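Local coordinates for amidohydrolase 3 domain-containing protein (Pyrococcus horikoshii, PDB 3IGH) that probably hydrolyses carbon-nitrogen bonds other than peptide bonds, as a metal-dependent enzyme of the amidohydrolase family, though its substrate is unknown, at residues I32-S37 with L459-K464; L68-L73 with K203-M208; L146-L151 with E178-V183; A320-L325 with D345-R350. One frame throughout, in Å; residues are numbered along the deposited sequence. Where two conformers were deposited one is given.

Interaction 1: I32-S37 with L459-K464; sequences IYAGDS and LEPGFK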
loop_
_atom_site.group_PDB
_atom_site.type_symbol
_atom_site.label_atom_id
_atom_site.label_comp_id
_atom_site.label_asym_id
_atom_site.label_seq_id
_atom_site.Cartn_x
_atom_site.Cartn_y
_atom_site.Cartn_z
ATOM N N ILE A 32 -12.331 -11.322 -17.781
ATOM C CA ILE A 32 -11.366 -12.139 -18.541
ATOM C C ILE A 32 -11.848 -12.553 -19.931
ATOM O O ILE A 32 -11.047 -12.911 -20.805
ATOM C CB ILE A 32 -10.856 -13.345 -17.726
ATOM C CG1 ILE A 32 -12.007 -14.247 -17.286
ATOM C CG2 ILE A 32 -10.088 -12.860 -16.510
ATOM C CD1 ILE A 32 -11.565 -15.652 -16.928
ATOM N N TYR A 33 -13.162 -12.488 -20.127
ATOM C CA TYR A 33 -13.773 -12.659 -21.432
ATOM C C TYR A 33 -14.966 -11.709 -21.566
ATOM O O TYR A 33 -15.752 -11.559 -20.635
ATOM C CB TYR A 33 -14.204 -14.121 -21.658
ATOM C CG TYR A 33 -14.935 -14.344 -22.968
ATOM C CD1 TYR A 33 -14.236 -14.435 -24.173
ATOM C CD2 TYR A 33 -16.327 -14.453 -23.002
ATOM C CE1 TYR A 33 -14.905 -14.624 -25.378
ATOM C CE2 TYR A 33 -17.003 -14.644 -24.197
ATOM C CZ TYR A 33 -16.289 -14.725 -25.380
ATOM O OH TYR A 33 -16.964 -14.913 -26.565
ATOM N N ALA A 34 -15.060 -11.056 -22.722
ATOM C CA ALA A 34 -16.222 -10.255 -23.097
ATOM C C ALA A 34 -16.591 -10.664 -24.513
ATOM O O ALA A 34 -15.782 -10.502 -25.429
ATOM C CB ALA A 34 -15.887 -8.757 -23.055
ATOM N N GLY A 35 -17.796 -11.202 -24.690
ATOM C CA GLY A 35 -18.241 -11.641 -26.010
ATOM C C GLY A 35 -19.584 -12.340 -26.001
ATOM O O GLY A 35 -20.529 -11.886 -25.340
ATOM N N ASP A 36 -19.658 -13.449 -26.738
ATOM C CA ASP A 36 -20.893 -14.214 -26.882
ATOM C C ASP A 36 -21.308 -14.875 -25.574
ATOM O O ASP A 36 -20.473 -15.439 -24.866
ATOM C CB ASP A 36 -20.750 -15.260 -27.994
ATOM C CG ASP A 36 -20.743 -14.643 -29.387
ATOM O OD1 ASP A 36 -21.250 -13.512 -29.558
ATOM O OD2 ASP A 36 -20.236 -15.301 -30.320
ATOM N N SER A 37 -22.602 -14.795 -25.276
ATOM C CA SER A 37 -23.213 -15.342 -24.069
ATOM C C SER A 37 -23.006 -16.854 -23.891
ATOM O O SER A 37 -22.774 -17.323 -22.772
ATOM C CB SER A 37 -24.706 -14.999 -24.069
ATOM O OG SER A 37 -25.364 -15.517 -22.932
ATOM N N LEU A 459 -15.441 -2.555 -19.629
ATOM C CA LEU A 459 -15.686 -3.943 -19.210
ATOM C C LEU A 459 -15.091 -4.909 -20.234
ATOM O O LEU A 459 -15.670 -5.940 -20.571
ATOM C CB LEU A 459 -17.174 -4.209 -18.910
ATOM C CG LEU A 459 -17.799 -3.487 -17.706
ATOM C CD1 LEU A 459 -19.326 -3.596 -17.731
ATOM C CD2 LEU A 459 -17.241 -3.974 -16.345
ATOM N N GLU A 460 -13.912 -4.537 -20.724
ATOM C CA GLU A 460 -13.123 -5.364 -21.630
ATOM C C GLU A 460 -12.149 -6.182 -20.782
ATOM O O GLU A 460 -11.926 -5.832 -19.618
ATOM C CB GLU A 460 -12.380 -4.467 -22.625
ATOM C CG GLU A 460 -13.308 -3.838 -23.663
ATOM C CD GLU A 460 -12.690 -2.663 -24.408
ATOM O OE1 GLU A 460 -13.447 -1.950 -25.104
ATOM O OE2 GLU A 460 -11.461 -2.448 -24.307
ATOM N N PRO A 461 -11.605 -7.294 -21.334
ATOM C CA PRO A 461 -10.584 -8.091 -20.627
ATOM C C PRO A 461 -9.409 -7.277 -20.063
ATOM O O PRO A 461 -8.877 -6.399 -20.743
ATOM C CB PRO A 461 -10.101 -9.072 -21.704
ATOM C CG PRO A 461 -11.296 -9.264 -22.574
ATOM C CD PRO A 461 -11.958 -7.907 -22.634
ATOM N N GLY A 462 -9.039 -7.558 -18.814
ATOM C CA GLY A 462 -7.970 -6.828 -18.138
ATOM C C GLY A 462 -8.490 -5.775 -17.168
ATOM O O GLY A 462 -7.808 -5.412 -16.208
ATOM N N PHE A 463 -9.704 -5.291 -17.415
ATOM C CA PHE A 463 -10.313 -4.274 -16.564
ATOM C C PHE A 463 -10.977 -4.888 -15.336
ATOM O O PHE A 463 -11.427 -6.036 -15.377
ATOM C CB PHE A 463 -11.328 -3.452 -17.359
ATOM C CG PHE A 463 -10.708 -2.430 -18.278
ATOM C CD1 PHE A 463 -10.295 -2.779 -19.565
ATOM C CD2 PHE A 463 -10.546 -1.109 -17.860
ATOM C CE1 PHE A 463 -9.727 -1.825 -20.417
ATOM C CE2 PHE A 463 -9.977 -0.147 -18.695
ATOM C CZ PHE A 463 -9.567 -0.504 -19.979
ATOM N N LYS A 464 -11.018 -4.126 -14.241
ATOM C CA LYS A 464 -11.786 -4.507 -13.057
ATOM C C LYS A 464 -13.273 -4.594 -13.416
ATOM O O LYS A 464 -13.788 -3.762 -14.167
ATOM C CB LYS A 464 -11.597 -3.507 -11.910
ATOM C CG LYS A 464 -10.213 -3.524 -11.271
ATOM C CD LYS A 464 -10.207 -2.775 -9.937
ATOM C CE LYS A 464 -8.850 -2.894 -9.259
ATOM N NZ LYS A 464 -8.876 -2.464 -7.830
#
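The puckered ring of Pro461 lies against the backbone of strand 30-35, in the small beta-sheet domain that many amidohydrolases carry beside their barrel. CB and CG of Pro461 both sit 4.1 Å from Ile32 O. CD of Pro461 touches Ala34 CB at 4.0 Å. The one flat ring here, that of Tyr33, has Asp36 O at its edge, in the ring plane. This ring packs on Val39, Ala40 and Ile43 of helix 37-47 and on Leu46 of the second subunit. Its OH accepts a weak hydrogen bond from Asp36 N. Tyr33 meets Pro461 through its backbone, Tyr33 CA to Pro461 CG 4.4 Å, and its CB points away.

Ile32 and Tyr33 both face Val25 of the neighbouring strand, a classic beta bulge. Residues 460-463 form a type II beta turn, closed by Phe463 N to Glu460 O at 3.2 Å. Gly462 has the positive phi, 101°, that such a turn needs. No hydrogen bond joins the two segments. Leu459 O is buried without a polar partner, and Ala34 CB lies 3.8 Å from it.

Interaction 2: L68-L73 with K203-M208; sequences LHLDEL and KSVSFM. With SO4 (sulfate ion), chain O; SO4 (sulfate ion), chain B.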
loop_
_atom_site.group_PDB
_atom_site.type_symbol
_atom_site.label_atom_id
_atom_site.label_comp_id
_atom_site.label_asym_id
_atom_site.label_seq_id
_atom_site.Cartn_x
_atom_site.Cartn_y
_atom_site.Cartn_z
ATOM N N LEU A 68 -14.293 14.136 -5.444
ATOM C CA LEU A 68 -15.214 14.422 -4.354
ATOM C C LEU A 68 -14.514 14.374 -2.999
ATOM O O LEU A 68 -13.334 14.025 -2.905
ATOM C CB LEU A 68 -16.450 13.495 -4.399
ATOM C CG LEU A 68 -16.310 11.979 -4.547
ATOM C CD1 LEU A 68 -15.557 11.329 -3.371
ATOM C CD2 LEU A 68 -17.695 11.385 -4.667
ATOM N N HIS A 69 -15.264 14.706 -1.956
ATOM C CA HIS A 69 -14.759 14.726 -0.598
ATOM C C HIS A 69 -15.563 13.720 0.200
ATOM O O HIS A 69 -16.663 14.016 0.660
ATOM C CB HIS A 69 -14.929 16.117 0.004
ATOM C CG HIS A 69 -14.307 17.209 -0.808
ATOM N ND1 HIS A 69 -12.998 17.607 -0.639
ATOM C CD2 HIS A 69 -14.818 17.995 -1.783
ATOM C CE1 HIS A 69 -12.727 18.587 -1.486
ATOM N NE2 HIS A 69 -13.813 18.838 -2.195
ATOM N N LEU A 70 -14.999 12.527 0.353
ATOM C CA LEU A 70 -15.665 11.396 0.975
ATOM C C LEU A 70 -16.012 11.694 2.431
ATOM O O LEU A 70 -17.119 11.407 2.878
ATOM C CB LEU A 70 -14.748 10.171 0.860
ATOM C CG LEU A 70 -15.199 8.770 0.467
ATOM C CD1 LEU A 70 -16.230 8.759 -0.644
ATOM C CD2 LEU A 70 -13.988 7.943 0.047
ATOM N N ASP A 71 -15.079 12.304 3.159
ATOM C CA ASP A 71 -15.315 12.638 4.565
ATOM C C ASP A 71 -16.404 13.714 4.730
ATOM O O ASP A 71 -17.291 13.586 5.580
ATOM C CB ASP A 71 -14.014 13.047 5.269
ATOM C CG ASP A 71 -13.262 14.178 4.553
ATOM O OD1 ASP A 71 -13.571 14.536 3.386
ATOM O OD2 ASP A 71 -12.336 14.716 5.176
ATOM N N GLU A 72 -16.349 14.748 3.892
ATOM C CA GLU A 72 -17.337 15.819 3.926
ATOM C C GLU A 72 -18.713 15.332 3.492
ATOM O O GLU A 72 -19.715 15.815 3.999
ATOM C CB GLU A 72 -16.896 16.994 3.074
ATOM C CG GLU A 72 -15.704 17.756 3.644
ATOM C CD GLU A 72 -15.175 18.828 2.694
ATOM O OE1 GLU A 72 -15.859 19.155 1.697
ATOM O OE2 GLU A 72 -14.067 19.344 2.947
ATOM N N LEU A 73 -18.760 14.374 2.568
ATOM C CA LEU A 73 -20.037 13.805 2.138
ATOM C C LEU A 73 -20.692 13.059 3.306
ATOM O O LEU A 73 -21.884 13.216 3.560
ATOM C CB LEU A 73 -19.872 12.878 0.927
ATOM C CG LEU A 73 -21.105 12.072 0.477
ATOM C CD1 LEU A 73 -22.303 12.972 0.172
ATOM C CD2 LEU A 73 -20.771 11.173 -0.741
ATOM N N LYS A 203 -18.826 3.419 -8.090
ATOM C CA LYS A 203 -18.019 2.373 -7.463
ATOM C C LYS A 203 -16.536 2.706 -7.340
ATOM O O LYS A 203 -15.784 1.927 -6.769
ATOM C CB LYS A 203 -18.220 1.029 -8.161
ATOM C CG LYS A 203 -19.649 0.495 -8.000
ATOM C CD LYS A 203 -19.775 -0.945 -8.470
ATOM C CE LYS A 203 -21.179 -1.461 -8.187
ATOM N NZ LYS A 203 -21.296 -2.902 -8.494
ATOM N N SER A 204 -16.136 3.854 -7.877
ATOM C CA SER A 204 -14.749 4.337 -7.779
ATOM C C SER A 204 -14.770 5.850 -7.636
ATOM O O SER A 204 -15.633 6.518 -8.218
ATOM C CB SER A 204 -13.941 3.975 -9.022
ATOM O OG SER A 204 -13.919 2.592 -9.297
ATOM N N VAL A 205 -13.838 6.397 -6.852
ATOM C CA VAL A 205 -13.745 7.845 -6.657
ATOM C C VAL A 205 -12.288 8.291 -6.585
ATOM O O VAL A 205 -11.416 7.492 -6.231
ATOM C CB VAL A 205 -14.491 8.340 -5.345
ATOM C CG1 VAL A 205 -15.998 7.976 -5.349
ATOM C CG2 VAL A 205 -13.831 7.811 -4.063
ATOM N N SER A 206 -12.029 9.550 -6.943
ATOM C CA SER A 206 -10.851 10.247 -6.435
ATOM C C SER A 206 -11.284 11.119 -5.270
ATOM O O SER A 206 -12.123 12.019 -5.419
ATOM C CB SER A 206 -10.173 11.122 -7.486
ATOM O OG SER A 206 -9.760 10.366 -8.605
ATOM N N PHE A 207 -10.710 10.827 -4.114
ATOM C CA PHE A 207 -11.010 11.526 -2.868
ATOM C C PHE A 207 -9.950 12.615 -2.745
ATOM O O PHE A 207 -8.775 12.328 -2.559
ATOM C CB PHE A 207 -10.988 10.504 -1.713
ATOM C CG PHE A 207 -11.194 11.070 -0.315
ATOM C CD1 PHE A 207 -11.535 12.408 -0.078
ATOM C CD2 PHE A 207 -11.076 10.212 0.782
ATOM C CE1 PHE A 207 -11.688 12.893 1.239
ATOM C CE2 PHE A 207 -11.244 10.676 2.091
ATOM C CZ PHE A 207 -11.550 12.017 2.320
ATOM N N MET A 208 -10.386 13.866 -2.877
ATOM C CA MET A 208 -9.490 15.033 -2.888
ATOM C C MET A 208 -9.302 15.667 -1.519
ATOM O O MET A 208 -10.248 15.752 -0.751
ATOM C CB MET A 208 -10.040 16.082 -3.849
ATOM C CG MET A 208 -10.554 15.469 -5.157
ATOM S SD MET A 208 -9.236 14.628 -6.064
ATOM C CE MET A 208 -8.249 16.086 -6.294
HETATM S S SO4 O . -18.218 -4.965 -6.205
HETATM O O1 SO4 O . -18.236 -6.365 -6.621
HETATM O O2 SO4 O . -18.199 -4.914 -4.747
HETATM O O3 SO4 O . -17.016 -4.320 -6.724
HETATM O O4 SO4 O . -19.404 -4.270 -6.702
HETATM S S SO4 B . -12.179 21.916 -4.592
HETATM O O1 SO4 B . -12.168 20.630 -3.924
HETATM O O2 SO4 B . -13.505 22.150 -5.144
HETATM O O3 SO4 B . -11.902 22.962 -3.617
HETATM O O4 SO4 B . -11.193 21.907 -5.678
HETATM O O HOH W 1 -11.925 16.463 1.802
#
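Met208 O meets two groups: His69 ND1, in a weak, bent hydrogen bond of 3.3 Å, and a water at 3.1 Å. The same water also lies within bonding distance of His69 ND1 and Asp71 OD1. This is the C-terminal end of two adjacent parallel strands of the TIM barrel, where the family has its active site. His67 and His69 fit the HxH pattern that binds metal in relatives. In this model a sulfate is bound there by His67, Lys262, His314 and His339, and His69 NE2 makes a weak bond to it.

The backbones pair through Leu68. Its N donates to Ser206 O at 3.0 Å, and its O accepts from Met208 N.

Phe207 and Leu68 point to the same side of the sheet. With CG anti to the backbone N (chi1 176°), the Phe207 ring lies by Leu70. Leu70 CB stands 3.6 Å from the ring centroid, over the face, in a CH-pi contact. Asp71 OD1 comes to the ring edge, 3.3 Å from CE1 of Phe207, and accepts from Glu72 N at 2.8 Å. An alanine in place of Phe207 would probably open a gap beneath Leu70 CB and beside Asp71 OD1. Leu68 crosses Val205 at about a right angle, with Leu68 CD1 3.7 Å from Val205 CB.

Interaction 3: L146-L151 with E178-V183; sequences LELLNL and ERVLTV. With SO4 (sulfate ion), chain F.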
loop_
_atom_site.group_PDB
_atom_site.type_symbol
_atom_site.label_atom_id
_atom_site.label_comp_id
_atom_site.label_asym_id
_atom_site.label_seq_id
_atom_site.Cartn_x
_atom_site.Cartn_y
_atom_site.Cartn_z
ATOM N N LEU A 146 -17.702 26.392 21.294
ATOM C CA LEU A 146 -16.667 27.425 21.351
ATOM C C LEU A 146 -15.538 27.046 22.317
ATOM O O LEU A 146 -14.382 27.423 22.104
ATOM C CB LEU A 146 -17.265 28.786 21.728
ATOM C CG LEU A 146 -18.131 29.483 20.665
ATOM C CD1 LEU A 146 -18.691 30.801 21.207
ATOM C CD2 LEU A 146 -17.354 29.718 19.386
ATOM N N GLU A 147 -15.892 26.308 23.372
ATOM C CA GLU A 147 -14.908 25.752 24.301
ATOM C C GLU A 147 -13.980 24.784 23.573
ATOM O O GLU A 147 -12.755 24.885 23.694
ATOM C CB GLU A 147 -15.603 25.043 25.469
ATOM C CG GLU A 147 -14.645 24.475 26.525
ATOM C CD GLU A 147 -13.785 25.547 27.191
ATOM O OE1 GLU A 147 -14.314 26.637 27.503
ATOM O OE2 GLU A 147 -12.580 25.293 27.409
ATOM N N LEU A 148 -14.574 23.873 22.799
ATOM C CA LEU A 148 -13.809 22.916 21.987
ATOM C C LEU A 148 -12.931 23.593 20.942
ATOM O O LEU A 148 -11.813 23.139 20.670
ATOM C CB LEU A 148 -14.746 21.926 21.296
ATOM C CG LEU A 148 -15.360 20.803 22.132
ATOM C CD1 LEU A 148 -16.434 20.090 21.332
ATOM C CD2 LEU A 148 -14.294 19.811 22.602
ATOM N N LEU A 149 -13.432 24.684 20.361
ATOM C CA LEU A 149 -12.740 25.316 19.238
ATOM C C LEU A 149 -11.555 26.152 19.679
ATOM O O LEU A 149 -10.533 26.176 18.990
ATOM C CB LEU A 149 -13.698 26.170 18.395
ATOM C CG LEU A 149 -14.733 25.468 17.511
ATOM C CD1 LEU A 149 -15.656 26.510 16.870
ATOM C CD2 LEU A 149 -14.065 24.588 16.443
ATOM N N ASN A 150 -11.710 26.838 20.817
ATOM C CA ASN A 150 -10.689 27.735 21.358
ATOM C C ASN A 150 -10.079 28.631 20.278
ATOM O O ASN A 150 -8.862 28.611 20.039
ATOM C CB ASN A 150 -9.605 26.936 22.111
ATOM C CG ASN A 150 -8.755 27.815 23.018
ATOM O OD1 ASN A 150 -9.278 28.558 23.848
ATOM N ND2 ASN A 150 -7.440 27.747 22.845
ATOM N N LEU A 151 -10.950 29.388 19.609
ATOM C CA LEU A 151 -10.559 30.224 18.470
ATOM C C LEU A 151 -9.751 31.431 18.907
ATOM O O LEU A 151 -9.948 31.948 20.006
ATOM C CB LEU A 151 -11.792 30.691 17.684
ATOM C CG LEU A 151 -12.689 29.607 17.075
ATOM C CD1 LEU A 151 -13.905 30.226 16.382
ATOM C CD2 LEU A 151 -11.907 28.701 16.110
ATOM N N GLU A 178 -8.867 18.696 12.277
ATOM C CA GLU A 178 -7.610 18.173 12.816
ATOM C C GLU A 178 -7.699 17.740 14.267
ATOM O O GLU A 178 -7.030 16.796 14.670
ATOM C CB GLU A 178 -6.490 19.198 12.653
ATOM C CG GLU A 178 -6.087 19.407 11.211
ATOM C CD GLU A 178 -5.132 20.564 11.006
ATOM O OE1 GLU A 178 -4.788 21.258 11.992
ATOM O OE2 GLU A 178 -4.727 20.782 9.843
ATOM N N ARG A 179 -8.526 18.417 15.051
ATOM C CA ARG A 179 -8.518 18.210 16.499
ATOM C C ARG A 179 -9.835 17.681 17.048
ATOM O O ARG A 179 -9.844 16.722 17.821
ATOM C CB ARG A 179 -8.131 19.517 17.199
ATOM C CG ARG A 179 -7.730 19.370 18.656
ATOM C CD ARG A 179 -7.160 20.684 19.154
ATOM N NE ARG A 179 -8.211 21.641 19.508
ATOM C CZ ARG A 179 -8.116 22.961 19.361
ATOM N NH1 ARG A 179 -7.020 23.509 18.844
ATOM N NH2 ARG A 179 -9.127 23.738 19.730
ATOM N N VAL A 180 -10.948 18.295 16.648
ATOM C CA VAL A 180 -12.252 17.972 17.233
ATOM C C VAL A 180 -12.781 16.592 16.799
ATOM O O VAL A 180 -13.243 15.795 17.626
ATOM C CB VAL A 180 -13.288 19.102 16.950
ATOM C CG1 VAL A 180 -14.643 18.723 17.450
ATOM C CG2 VAL A 180 -12.843 20.427 17.583
ATOM N N LEU A 181 -12.703 16.310 15.501
ATOM C CA LEU A 181 -13.093 15.012 14.981
ATOM C C LEU A 181 -11.990 14.009 15.274
ATOM O O LEU A 181 -10.810 14.353 15.209
ATOM C CB LEU A 181 -13.366 15.093 13.472
ATOM C CG LEU A 181 -14.530 15.983 13.006
ATOM C CD1 LEU A 181 -14.573 16.026 11.470
ATOM C CD2 LEU A 181 -15.865 15.498 13.583
ATOM N N THR A 182 -12.384 12.785 15.621
ATOM C CA THR A 182 -11.430 11.693 15.853
ATOM C C THR A 182 -11.346 10.826 14.611
ATOM O O THR A 182 -12.199 10.936 13.731
ATOM C CB THR A 182 -11.887 10.784 17.005
ATOM O OG1 THR A 182 -13.120 10.155 16.642
ATOM C CG2 THR A 182 -12.073 11.590 18.299
ATOM N N VAL A 183 -10.344 9.944 14.551
ATOM C CA VAL A 183 -10.259 8.956 13.471
ATOM C C VAL A 183 -11.542 8.122 13.367
ATOM O O VAL A 183 -12.037 7.878 12.257
ATOM C CB VAL A 183 -9.000 8.049 13.603
ATOM C CG1 VAL A 183 -8.991 6.953 12.530
ATOM C CG2 VAL A 183 -7.744 8.901 13.490
HETATM S S SO4 F . -7.928 10.303 17.507
HETATM O O1 SO4 F . -8.324 8.899 17.516
HETATM O O2 SO4 F . -8.609 11.014 18.581
HETATM O O3 SO4 F . -6.486 10.397 17.694
HETATM O O4 SO4 F . -8.273 10.888 16.230
HETATM O O HOH W 2 -10.535 20.672 20.320
HETATM O O HOH W 3 -7.678 26.291 18.433
#
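The C-terminal ends of helices 143-149 and 166-180 meet here, with the CA atoms of Leu148 and Val180 7.0 Å apart. A wider pi-type turn runs through residues 178-180. Arg179 reaches across with its guanidinium. NH2 of Arg179 donates to Leu148 O at 2.9 Å, nearly straight (160°) and in the guanidinium plane. The same NH2 makes a weak, more bent bond to Leu149 O.

Two waters lie in the guanidinium plane and complete the link. One accepts from Arg179 NE and donates to Leu148 O at 2.8 Å. The other accepts from Arg179 NH1 and donates to Leu149 O. The bend at chi3 of Arg179 (80°) sets NE toward the first water. Beside this polar patch, Val180 CG2 packs loosely on Leu148 CB, 4.4 Å away, and on Leu149.

The next helix begins at once, and Val183 N binds a sulfate. At the surface, a guanidinium serving the last carbonyl oxygens is typical of a helix C-terminus, whose partial negative charge probably favours it.

Interaction 4: A320-L325 with D345-R350; sequences ALDVAL and DDQLER. With SO4 (sulfate ion), chain G.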
loop_
_atom_site.group_PDB
_atom_site.type_symbol
_atom_site.label_atom_id
_atom_site.label_comp_id
_atom_site.label_asym_id
_atom_site.label_seq_id
_atom_site.Cartn_x
_atom_site.Cartn_y
_atom_site.Cartn_z
ATOM N N ALA A 320 -5.904 31.733 -13.132
ATOM C CA ALA A 320 -5.496 30.606 -12.296
ATOM C C ALA A 320 -5.074 29.424 -13.148
ATOM O O ALA A 320 -4.130 28.712 -12.806
ATOM C CB ALA A 320 -6.620 30.198 -11.410
ATOM N N LEU A 321 -5.790 29.222 -14.253
ATOM C CA LEU A 321 -5.451 28.193 -15.216
ATOM C C LEU A 321 -4.077 28.427 -15.856
ATOM O O LEU A 321 -3.317 27.465 -16.038
ATOM C CB LEU A 321 -6.537 28.063 -16.287
ATOM C CG LEU A 321 -6.301 26.989 -17.354
ATOM C CD1 LEU A 321 -6.156 25.596 -16.732
ATOM C CD2 LEU A 321 -7.426 27.001 -18.358
ATOM N N ASP A 322 -3.766 29.687 -16.184
ATOM C CA ASP A 322 -2.422 30.053 -16.671
ATOM C C ASP A 322 -1.357 29.615 -15.669
ATOM O O ASP A 322 -0.355 29.018 -16.054
ATOM C CB ASP A 322 -2.286 31.567 -16.908
ATOM C CG ASP A 322 -3.046 32.060 -18.130
ATOM O OD1 ASP A 322 -3.112 31.339 -19.143
ATOM O OD2 ASP A 322 -3.559 33.202 -18.082
ATOM N N VAL A 323 -1.598 29.916 -14.392
ATOM C CA VAL A 323 -0.705 29.565 -13.296
ATOM C C VAL A 323 -0.540 28.044 -13.198
ATOM O O VAL A 323 0.584 27.550 -13.118
ATOM C CB VAL A 323 -1.200 30.160 -11.949
ATOM C CG1 VAL A 323 -0.360 29.667 -10.766
ATOM C CG2 VAL A 323 -1.201 31.685 -12.005
ATOM N N ALA A 324 -1.655 27.311 -13.230
ATOM C CA ALA A 324 -1.615 25.842 -13.190
ATOM C C ALA A 324 -0.854 25.276 -14.373
ATOM O O ALA A 324 -0.027 24.366 -14.209
ATOM C CB ALA A 324 -3.034 25.242 -13.134
ATOM N N LEU A 325 -1.111 25.823 -15.562
ATOM C CA LEU A 325 -0.428 25.350 -16.758
ATOM C C LEU A 325 1.080 25.681 -16.715
ATOM O O LEU A 325 1.893 24.886 -17.183
ATOM C CB LEU A 325 -1.100 25.878 -18.035
ATOM C CG LEU A 325 -2.532 25.385 -18.339
ATOM C CD1 LEU A 325 -3.132 26.122 -19.527
ATOM C CD2 LEU A 325 -2.586 23.886 -18.581
ATOM N N ASP A 345 -10.035 30.758 -25.463
ATOM C CA ASP A 345 -9.733 30.079 -26.738
ATOM C C ASP A 345 -8.241 29.774 -26.896
ATOM O O ASP A 345 -7.877 28.713 -27.403
ATOM C CB ASP A 345 -10.216 30.889 -27.959
ATOM C CG ASP A 345 -11.739 31.009 -28.047
ATOM O OD1 ASP A 345 -12.218 31.551 -29.071
ATOM O OD2 ASP A 345 -12.462 30.584 -27.114
ATOM N N ASP A 346 -7.387 30.694 -26.439
ATOM C CA ASP A 346 -5.928 30.522 -26.514
ATOM C C ASP A 346 -5.384 29.435 -25.574
ATOM O O ASP A 346 -4.342 28.827 -25.843
ATOM C CB ASP A 346 -5.209 31.859 -26.282
ATOM C CG ASP A 346 -5.572 32.509 -24.952
ATOM O OD1 ASP A 346 -5.011 32.107 -23.908
ATOM O OD2 ASP A 346 -6.395 33.446 -24.955
ATOM N N GLN A 347 -6.100 29.189 -24.482
ATOM C CA GLN A 347 -5.691 28.192 -23.496
ATOM C C GLN A 347 -5.998 26.757 -23.927
ATOM O O GLN A 347 -5.416 25.814 -23.391
ATOM C CB GLN A 347 -6.343 28.490 -22.148
ATOM C CG GLN A 347 -5.753 29.693 -21.441
ATOM C CD GLN A 347 -6.485 30.031 -20.179
ATOM O OE1 GLN A 347 -7.714 30.042 -20.147
ATOM N NE2 GLN A 347 -5.741 30.318 -19.120
ATOM N N LEU A 348 -6.911 26.605 -24.888
ATOM C CA LEU A 348 -7.286 25.299 -25.423
ATOM C C LEU A 348 -6.101 24.582 -26.064
ATOM O O LEU A 348 -5.900 23.394 -25.833
ATOM C CB LEU A 348 -8.432 25.424 -26.431
ATOM C CG LEU A 348 -9.835 25.755 -25.909
ATOM C CD1 LEU A 348 -10.763 26.105 -27.062
ATOM C CD2 LEU A 348 -10.416 24.597 -25.096
ATOM N N GLU A 349 -5.309 25.311 -26.849
ATOM C CA GLU A 349 -4.137 24.728 -27.499
ATOM C C GLU A 349 -3.026 24.423 -26.489
ATOM O O GLU A 349 -2.289 23.447 -26.642
ATOM C CB GLU A 349 -3.623 25.651 -28.614
ATOM C CG GLU A 349 -2.661 24.987 -29.619
ATOM C CD GLU A 349 -3.313 23.889 -30.467
ATOM O OE1 GLU A 349 -2.587 22.968 -30.898
ATOM O OE2 GLU A 349 -4.542 23.940 -30.708
ATOM N N ARG A 350 -2.917 25.252 -25.453
ATOM C CA ARG A 350 -1.922 25.015 -24.408
ATOM C C ARG A 350 -2.267 23.766 -23.592
ATOM O O ARG A 350 -1.390 22.942 -23.315
ATOM C CB ARG A 350 -1.759 26.236 -23.508
ATOM C CG ARG A 350 -0.515 26.149 -22.657
ATOM C CD ARG A 350 -0.221 27.425 -21.927
ATOM N NE ARG A 350 0.985 27.249 -21.128
ATOM C CZ ARG A 350 1.245 27.897 -20.000
ATOM N NH1 ARG A 350 2.386 27.663 -19.359
ATOM N NH2 ARG A 350 0.375 28.779 -19.515
HETATM S S SO4 G . -10.227 34.342 -26.438
HETATM O O1 SO4 G . -11.220 33.410 -25.919
HETATM O O2 SO4 G . -10.068 35.455 -25.506
HETATM O O3 SO4 G . -8.930 33.677 -26.577
HETATM O O4 SO4 G . -10.683 34.833 -27.736
#
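Leu321 slides past Gln347 in the opposite direction, with Leu321 CD2 3.5 Å from Gln347 OE1. The two segments belong to successive helices on the outside of the TIM barrel. They run nearly parallel, their axes 17° apart and 11.4 Å at closest approach.

Asp322 comes next. Its OD1 takes a weak hydrogen bond of 2.8 Å from Gln347 NE2. The carboxylate and amide planes stand 61° apart. Gln347 is extended beyond CG and has other partners: NE2 also bonds to Asp318 O, and OE1 accepts from Arg344 N. OD2 of Asp322 forms a salt bridge with Arg344. Arg350 NH2 is 4.3 Å from Asp322 OD1, beyond a salt bridge.

At Leu325 the partner becomes Arg350. Leu325 CB sits 3.5 Å above one face of the Arg350 guanidinium, offset toward its rim. Leu325 CD1 packs against the arginine stem, 4.0 Å from Arg350 CD. NH1 of Arg350 makes salt bridges to Asp326 and Glu329. An alanine in place of Arg350 would probably leave these two acids without their mate and take the cover from Leu325 CB and CD1.

Arg350 thus lays its stem and guanidinium face on Leu325, while the Gln347 amide lies against Leu321 and bonds to Asp322. Backbone atoms of Asp318 and Arg344 hold the Gln347 amide; the carboxylates of Asp326 and Glu329 hold the Arg350 guanidinium.

Overall arrangement
Interaction 2 is the most central, about 6 Å from the centre of the chain, and joins two barrel strands beside the probable active site. It combines backbone pairing with aromatic packing. Interaction 4 is buried in the outer layer of the barrel, where two helices meet through polar tips and leucines. Interactions 1 and 3 lie on opposite sides of the chain's centre. Interaction 1 is partly buried in the small beta domain and has no hydrogen bond across it. Interaction 3 is a surface contact, held by one arginine and two waters. No two contacts touch or share a helix or strand; interaction 2 comes within about 7 Å of interactions 1 and 3, between nearest atoms.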